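Local coordinates for protein endo-1,3-beta-glucanase (Streptomyces sioyaensis, PDB 3DGT) that hydrolyses internal linkages of 1,3-beta-glucans, through the family 16 glycoside hydrolase catalytic domain described here, at residues A122-G127 / F237-V242; L143-N148 / I206-D211. All coordinates share one frame; numbering follows the deposited sequence.

Following the chain from the N terminus, of the four segments 122-127 on strand 119-127 comes first, and the 14-residue connection 128-141 leads to strand 142-144 and the bulged continuation 146-147, which hold 143-148. Contact 2 then closes the smaller loop when strand 205-210 arrives on the other layer of the beta sandwich. Contact 1 closes last, when 237-242 returns to lie antiparallel beside 122-127, so the whole of contact 2 falls within the larger loop. The two contacts meet at strand 119-127, where M125 N probably bonds to L143 O and F123 N to M146 O. Contact 1 thus knits strands within one sheet, while contact 2 joins that sheet to the facing one.

Contact 1: residues A122-G127 / F237-V242; sequences AFWMLG and FVILNV
I239 lies over one face of the W124 indole, its CB 3.7 Å from the centroid of the five-membered ring in a CH-pi contact. CG2 closes on W124 NE1 at 3.3 Å, while CD1 reaches the benzo half of the indole. W124 chi1 is 56°, with CG between the backbone N and carbonyl carbon, and this swings the indole across to I239. Next along the face of the sheet that carries W124 and I239, L126 CB packs off-centre on the F237 ring, 3.6 Å from CZ, and R131 makes a cation-pi contact with that ring. On the other face of the sheet, F123 turns the edge of its ring to V238, CE1 to CG1 3.6 Å, and L240 CD2 lies against F123 CD1. There F123, M125 and V238 all meet V102 of strand 99-107, inside the beta sandwich (jelly roll) of family 16. Six backbone hydrogen bonds tie the antiparallel strands, two in each of the pairs A122 with N241, W124 with I239 and L126 with F237. At the polar edge W124 NE1 donates to N241 OD1 at 2.7 Å, with 152° at the hydrogen. OD1 sits close to the ring plane, and the amide stands 83° to it.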
loop_
_atom_site.group_PDB
_atom_site.type_symbol
_atom_site.label_atom_id
_atom_site.label_comp_id
_atom_site.label_asym_id
_atom_site.label_seq_id
_atom_site.Cartn_x
_atom_site.Cartn_y
_atom_site.Cartn_z
ATOM N N ALA A 122 3.744 -2.917 1.977
ATOM C CA ALA A 122 2.440 -2.256 1.889
ATOM C C ALA A 122 2.199 -1.659 0.512
ATOM O O ALA A 122 3.129 -1.197 -0.166
ATOM C CB ALA A 122 2.289 -1.195 2.969
ATOM N N PHE A 123 0.929 -1.681 0.118
ATOM C CA PHE A 123 0.433 -1.052 -1.106
ATOM C C PHE A 123 -0.852 -0.381 -0.683
ATOM O O PHE A 123 -1.798 -1.033 -0.261
ATOM C CB PHE A 123 0.173 -2.131 -2.167
ATOM C CG PHE A 123 -0.768 -1.719 -3.276
ATOM C CD1 PHE A 123 -0.547 -0.566 -4.025
ATOM C CD2 PHE A 123 -1.845 -2.532 -3.610
ATOM C CE1 PHE A 123 -1.408 -0.208 -5.061
ATOM C CE2 PHE A 123 -2.703 -2.188 -4.652
ATOM C CZ PHE A 123 -2.488 -1.026 -5.372
ATOM N N TRP A 124 -0.878 0.939 -0.756
ATOM C CA TRP A 124 -1.940 1.675 -0.089
ATOM C C TRP A 124 -2.211 3.038 -0.714
ATOM O O TRP A 124 -1.529 3.461 -1.659
ATOM C CB TRP A 124 -1.652 1.756 1.424
ATOM C CG TRP A 124 -0.318 2.361 1.809
ATOM C CD1 TRP A 124 0.925 1.848 1.565
ATOM C CD2 TRP A 124 -0.114 3.574 2.537
ATOM N NE1 TRP A 124 1.896 2.684 2.072
ATOM C CE2 TRP A 124 1.283 3.742 2.694
ATOM C CE3 TRP A 124 -0.981 4.537 3.076
ATOM C CZ2 TRP A 124 1.838 4.850 3.362
ATOM C CZ3 TRP A 124 -0.432 5.627 3.749
ATOM C CH2 TRP A 124 0.964 5.778 3.880
ATOM N N MET A 125 -3.240 3.700 -0.201
ATOM C CA MET A 125 -3.679 4.991 -0.727
ATOM C C MET A 125 -3.899 5.949 0.419
ATOM O O MET A 125 -4.388 5.548 1.477
ATOM C CB MET A 125 -4.991 4.847 -1.490
ATOM C CG MET A 125 -4.908 3.979 -2.737
ATOM S SD MET A 125 -6.542 3.549 -3.400
ATOM C CE MET A 125 -7.183 5.120 -3.995
ATOM N N LEU A 126 -3.570 7.216 0.188
ATOM C CA LEU A 126 -3.775 8.264 1.175
ATOM C C LEU A 126 -4.487 9.449 0.523
ATOM O O LEU A 126 -4.219 9.779 -0.633
ATOM C CB LEU A 126 -2.412 8.663 1.753
ATOM C CG LEU A 126 -2.264 9.369 3.092
ATOM C CD1 LEU A 126 -3.167 8.782 4.181
ATOM C CD2 LEU A 126 -0.800 9.289 3.495
ATOM N N GLY A 127 -5.433 10.050 1.239
ATOM C CA GLY A 127 -6.190 11.173 0.681
ATOM C C GLY A 127 -5.295 12.322 0.265
ATOM O O GLY A 127 -4.357 12.678 0.982
ATOM N N PHE A 237 -3.538 9.592 -3.564
ATOM C CA PHE A 237 -2.314 9.087 -4.178
ATOM C C PHE A 237 -2.041 7.661 -3.696
ATOM O O PHE A 237 -2.618 7.214 -2.699
ATOM C CB PHE A 237 -1.113 10.031 -3.959
ATOM C CG PHE A 237 -0.898 10.460 -2.526
ATOM C CD1 PHE A 237 -1.583 11.551 -1.996
ATOM C CD2 PHE A 237 0.020 9.801 -1.713
ATOM C CE1 PHE A 237 -1.366 11.958 -0.670
ATOM C CE2 PHE A 237 0.234 10.205 -0.385
ATOM C CZ PHE A 237 -0.461 11.285 0.131
ATOM N N VAL A 238 -1.200 6.950 -4.444
ATOM C CA VAL A 238 -0.872 5.545 -4.187
ATOM C C VAL A 238 0.555 5.463 -3.661
ATOM O O VAL A 238 1.432 6.199 -4.121
ATOM C CB VAL A 238 -1.015 4.701 -5.485
ATOM C CG1 VAL A 238 -0.479 3.275 -5.288
ATOM C CG2 VAL A 238 -2.471 4.685 -5.956
ATOM N N ILE A 239 0.774 4.572 -2.697
ATOM C CA ILE A 239 2.091 4.379 -2.078
ATOM C C ILE A 239 2.485 2.900 -2.133
ATOM O O ILE A 239 1.646 2.021 -1.911
ATOM C CB ILE A 239 2.114 4.871 -0.596
ATOM C CG1 ILE A 239 1.607 6.314 -0.460
ATOM C CG2 ILE A 239 3.512 4.741 0.008
ATOM C CD1 ILE A 239 0.123 6.418 -0.110
ATOM N N LEU A 240 3.754 2.632 -2.451
ATOM C CA LEU A 240 4.363 1.297 -2.329
ATOM C C LEU A 240 5.577 1.415 -1.412
ATOM O O LEU A 240 6.395 2.312 -1.585
ATOM C CB LEU A 240 4.831 0.787 -3.694
ATOM C CG LEU A 240 3.743 0.409 -4.702
ATOM C CD1 LEU A 240 4.363 0.314 -6.083
ATOM C CD2 LEU A 240 3.092 -0.902 -4.330
ATOM N N ASN A 241 5.698 0.515 -0.442
ATOM C CA ASN A 241 6.856 0.521 0.442
ATOM C C ASN A 241 7.120 -0.819 1.081
ATOM O O ASN A 241 6.259 -1.691 1.095
ATOM C CB ASN A 241 6.690 1.580 1.547
ATOM C CG ASN A 241 5.531 1.273 2.478
ATOM O OD1 ASN A 241 4.372 1.516 2.149
ATOM N ND2 ASN A 241 5.842 0.732 3.646
ATOM N N VAL A 242 8.326 -0.971 1.618
ATOM C CA VAL A 242 8.567 -2.022 2.600
ATOM C C VAL A 242 9.163 -1.371 3.845
ATOM O O VAL A 242 10.325 -0.974 3.872
ATOM C CB VAL A 242 9.461 -3.176 2.070
ATOM C CG1 VAL A 242 9.551 -4.268 3.131
ATOM C CG2 VAL A 242 8.914 -3.755 0.746
#

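Contact 2: residues L143-N148 / I206-D211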
loop_
_atom_site.group_PDB
_atom_site.type_symbol
_atom_site.label_atom_id
_atom_site.label_comp_id
_atom_site.label_asym_id
_atom_site.label_seq_id
_atom_site.Cartn_x
_atom_site.Cartn_y
_atom_site.Cartn_z
ATOM N N LEU A 143 -6.650 4.066 2.510
ATOM C CA LEU A 143 -7.109 2.772 2.042
ATOM C C LEU A 143 -5.911 1.859 1.899
ATOM O O LEU A 143 -5.096 2.031 0.997
ATOM C CB LEU A 143 -7.851 2.911 0.711
ATOM C CG LEU A 143 -9.005 3.917 0.667
ATOM C CD1 LEU A 143 -9.593 4.019 -0.734
ATOM C CD2 LEU A 143 -10.093 3.575 1.673
ATOM N N ASP A 144 -5.782 0.923 2.830
ATOM C CA ASP A 144 -4.689 -0.032 2.805
ATOM C C ASP A 144 -5.132 -1.243 2.010
ATOM O O ASP A 144 -5.941 -2.038 2.478
ATOM C CB ASP A 144 -4.289 -0.412 4.230
ATOM C CG ASP A 144 -3.771 0.772 5.013
ATOM O OD1 ASP A 144 -2.995 1.574 4.440
ATOM O OD2 ASP A 144 -4.105 0.898 6.209
ATOM N N ILE A 145 -4.623 -1.350 0.786
ATOM C CA ILE A 145 -5.077 -2.395 -0.149
ATOM C C ILE A 145 -4.363 -3.729 0.105
ATOM O O ILE A 145 -4.960 -4.810 -0.024
ATOM C CB ILE A 145 -4.906 -1.941 -1.612
ATOM C CG1 ILE A 145 -5.525 -0.550 -1.813
ATOM C CG2 ILE A 145 -5.517 -2.966 -2.586
ATOM C CD1 ILE A 145 -5.255 0.038 -3.200
ATOM N N MET A 146 -3.086 -3.639 0.469
ATOM C CA MET A 146 -2.332 -4.787 0.944
ATOM C C MET A 146 -1.364 -4.319 2.020
ATOM O O MET A 146 -0.592 -3.385 1.799
ATOM C CB MET A 146 -1.563 -5.451 -0.208
ATOM C CG MET A 146 -0.717 -6.691 0.179
ATOM S SD MET A 146 0.810 -6.400 1.152
ATOM C CE MET A 146 1.748 -5.395 0.006
ATOM N N GLU A 147 -1.423 -4.959 3.183
ATOM C CA GLU A 147 -0.348 -4.897 4.164
ATOM C C GLU A 147 -0.052 -6.316 4.601
ATOM O O GLU A 147 -0.921 -7.190 4.547
ATOM C CB GLU A 147 -0.731 -4.082 5.394
ATOM C CG GLU A 147 -0.849 -2.599 5.164
ATOM C CD GLU A 147 -1.169 -1.887 6.447
ATOM O OE1 GLU A 147 -2.345 -1.916 6.847
ATOM O OE2 GLU A 147 -0.250 -1.319 7.072
ATOM N N ASN A 148 1.174 -6.531 5.046
ATOM C CA ASN A 148 1.593 -7.816 5.575
ATOM C C ASN A 148 2.722 -7.600 6.562
ATOM O O ASN A 148 3.464 -6.615 6.467
ATOM C CB ASN A 148 2.048 -8.732 4.440
ATOM C CG ASN A 148 2.742 -9.985 4.944
ATOM O OD1 ASN A 148 3.972 -10.054 4.960
ATOM N ND2 ASN A 148 1.955 -10.982 5.372
ATOM N N ILE A 206 -16.642 0.486 -0.466
ATOM C CA ILE A 206 -15.276 0.191 -0.875
ATOM C C ILE A 206 -15.044 -1.301 -0.609
ATOM O O ILE A 206 -15.327 -1.795 0.491
ATOM C CB ILE A 206 -14.269 1.117 -0.154
ATOM C CG1 ILE A 206 -14.438 2.545 -0.709
ATOM C CG2 ILE A 206 -12.821 0.594 -0.302
ATOM C CD1 ILE A 206 -13.714 3.640 0.073
ATOM N N ARG A 207 -14.594 -2.034 -1.629
ATOM C CA ARG A 207 -14.368 -3.473 -1.483
ATOM C C ARG A 207 -12.926 -3.822 -1.768
ATOM O O ARG A 207 -12.380 -3.422 -2.797
ATOM C CB ARG A 207 -15.303 -4.322 -2.365
ATOM C CG ARG A 207 -15.394 -3.946 -3.832
ATOM C CD ARG A 207 -16.617 -4.579 -4.505
ATOM N NE ARG A 207 -17.842 -4.254 -3.783
ATOM C CZ ARG A 207 -18.770 -3.385 -4.185
ATOM N NH1 ARG A 207 -18.667 -2.752 -5.345
ATOM N NH2 ARG A 207 -19.818 -3.162 -3.415
ATOM N N PHE A 208 -12.316 -4.555 -0.841
ATOM C CA PHE A 208 -10.943 -5.024 -1.000
ATOM C C PHE A 208 -10.927 -6.499 -1.344
ATOM O O PHE A 208 -11.636 -7.301 -0.709
ATOM C CB PHE A 208 -10.151 -4.828 0.287
ATOM C CG PHE A 208 -10.035 -3.393 0.732
ATOM C CD1 PHE A 208 -9.028 -2.570 0.227
ATOM C CD2 PHE A 208 -10.905 -2.874 1.683
ATOM C CE1 PHE A 208 -8.912 -1.255 0.668
ATOM C CE2 PHE A 208 -10.785 -1.556 2.128
ATOM C CZ PHE A 208 -9.792 -0.748 1.617
ATOM N N SER A 209 -10.120 -6.844 -2.345
ATOM C CA SER A 209 -10.009 -8.228 -2.805
ATOM C C SER A 209 -8.568 -8.665 -3.024
ATOM O O SER A 209 -7.669 -7.839 -3.202
ATOM C CB SER A 209 -10.821 -8.430 -4.083
ATOM O OG SER A 209 -10.432 -7.526 -5.098
ATOM N N VAL A 210 -8.372 -9.980 -2.998
ATOM C CA VAL A 210 -7.111 -10.596 -3.384
ATOM C C VAL A 210 -7.426 -11.679 -4.408
ATOM O O VAL A 210 -8.319 -12.499 -4.205
ATOM C CB VAL A 210 -6.307 -11.154 -2.167
ATOM C CG1 VAL A 210 -7.127 -12.177 -1.365
ATOM C CG2 VAL A 210 -4.982 -11.775 -2.636
ATOM N N ASP A 211 -6.702 -11.649 -5.521
ATOM C CA ASP A 211 -6.927 -12.578 -6.639
ATOM C C ASP A 211 -8.407 -12.666 -7.011
ATOM O O ASP A 211 -8.936 -13.751 -7.287
ATOM C CB ASP A 211 -6.368 -13.963 -6.307
ATOM C CG ASP A 211 -4.874 -13.956 -6.070
ATOM O OD1 ASP A 211 -4.166 -13.092 -6.636
ATOM O OD2 ASP A 211 -4.419 -14.826 -5.310
HETATM O O HOH W 1 -6.353 -6.824 -0.891
#
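A water bridges I145 and S209, donating one hydrogen to I145 O at 2.6 Å and the other to S209 O at 2.8 Å, so each backbone carbonyl finds a partner across the interface between the layers. Beside it the F208 ring fills the interface. Its CE1 approaches D144 O obliquely at 3.6 Å, and CD1 comes within 4.0 Å of I145 CA. F208 chi1 of -61° sets CG anti to its own carbonyl carbon, from where the ring reaches the backbone of 144-145. This backbone belongs to E142-L-D-I-M-E147, which fits the E-x-D-x-x-E signature of bulged family 16 enzymes, whose glutamates do the catalysis in relatives. The classic beta bulge lies at I145 and M146, which both face F123. L143 and I145 put their side chains on the inner side of the sandwich, whereas D144 turns to W124 and H160 on the other side. L143 CB meets the F208 ring at its edge, 4.2 Å from CZ. Further along, L143 CD2 and I206 CD1 touch tip to tip at 4.0 Å. M195 of strand 191-198 and A157 of strand 155-160 also touch F208, one from each sheet of the sandwich.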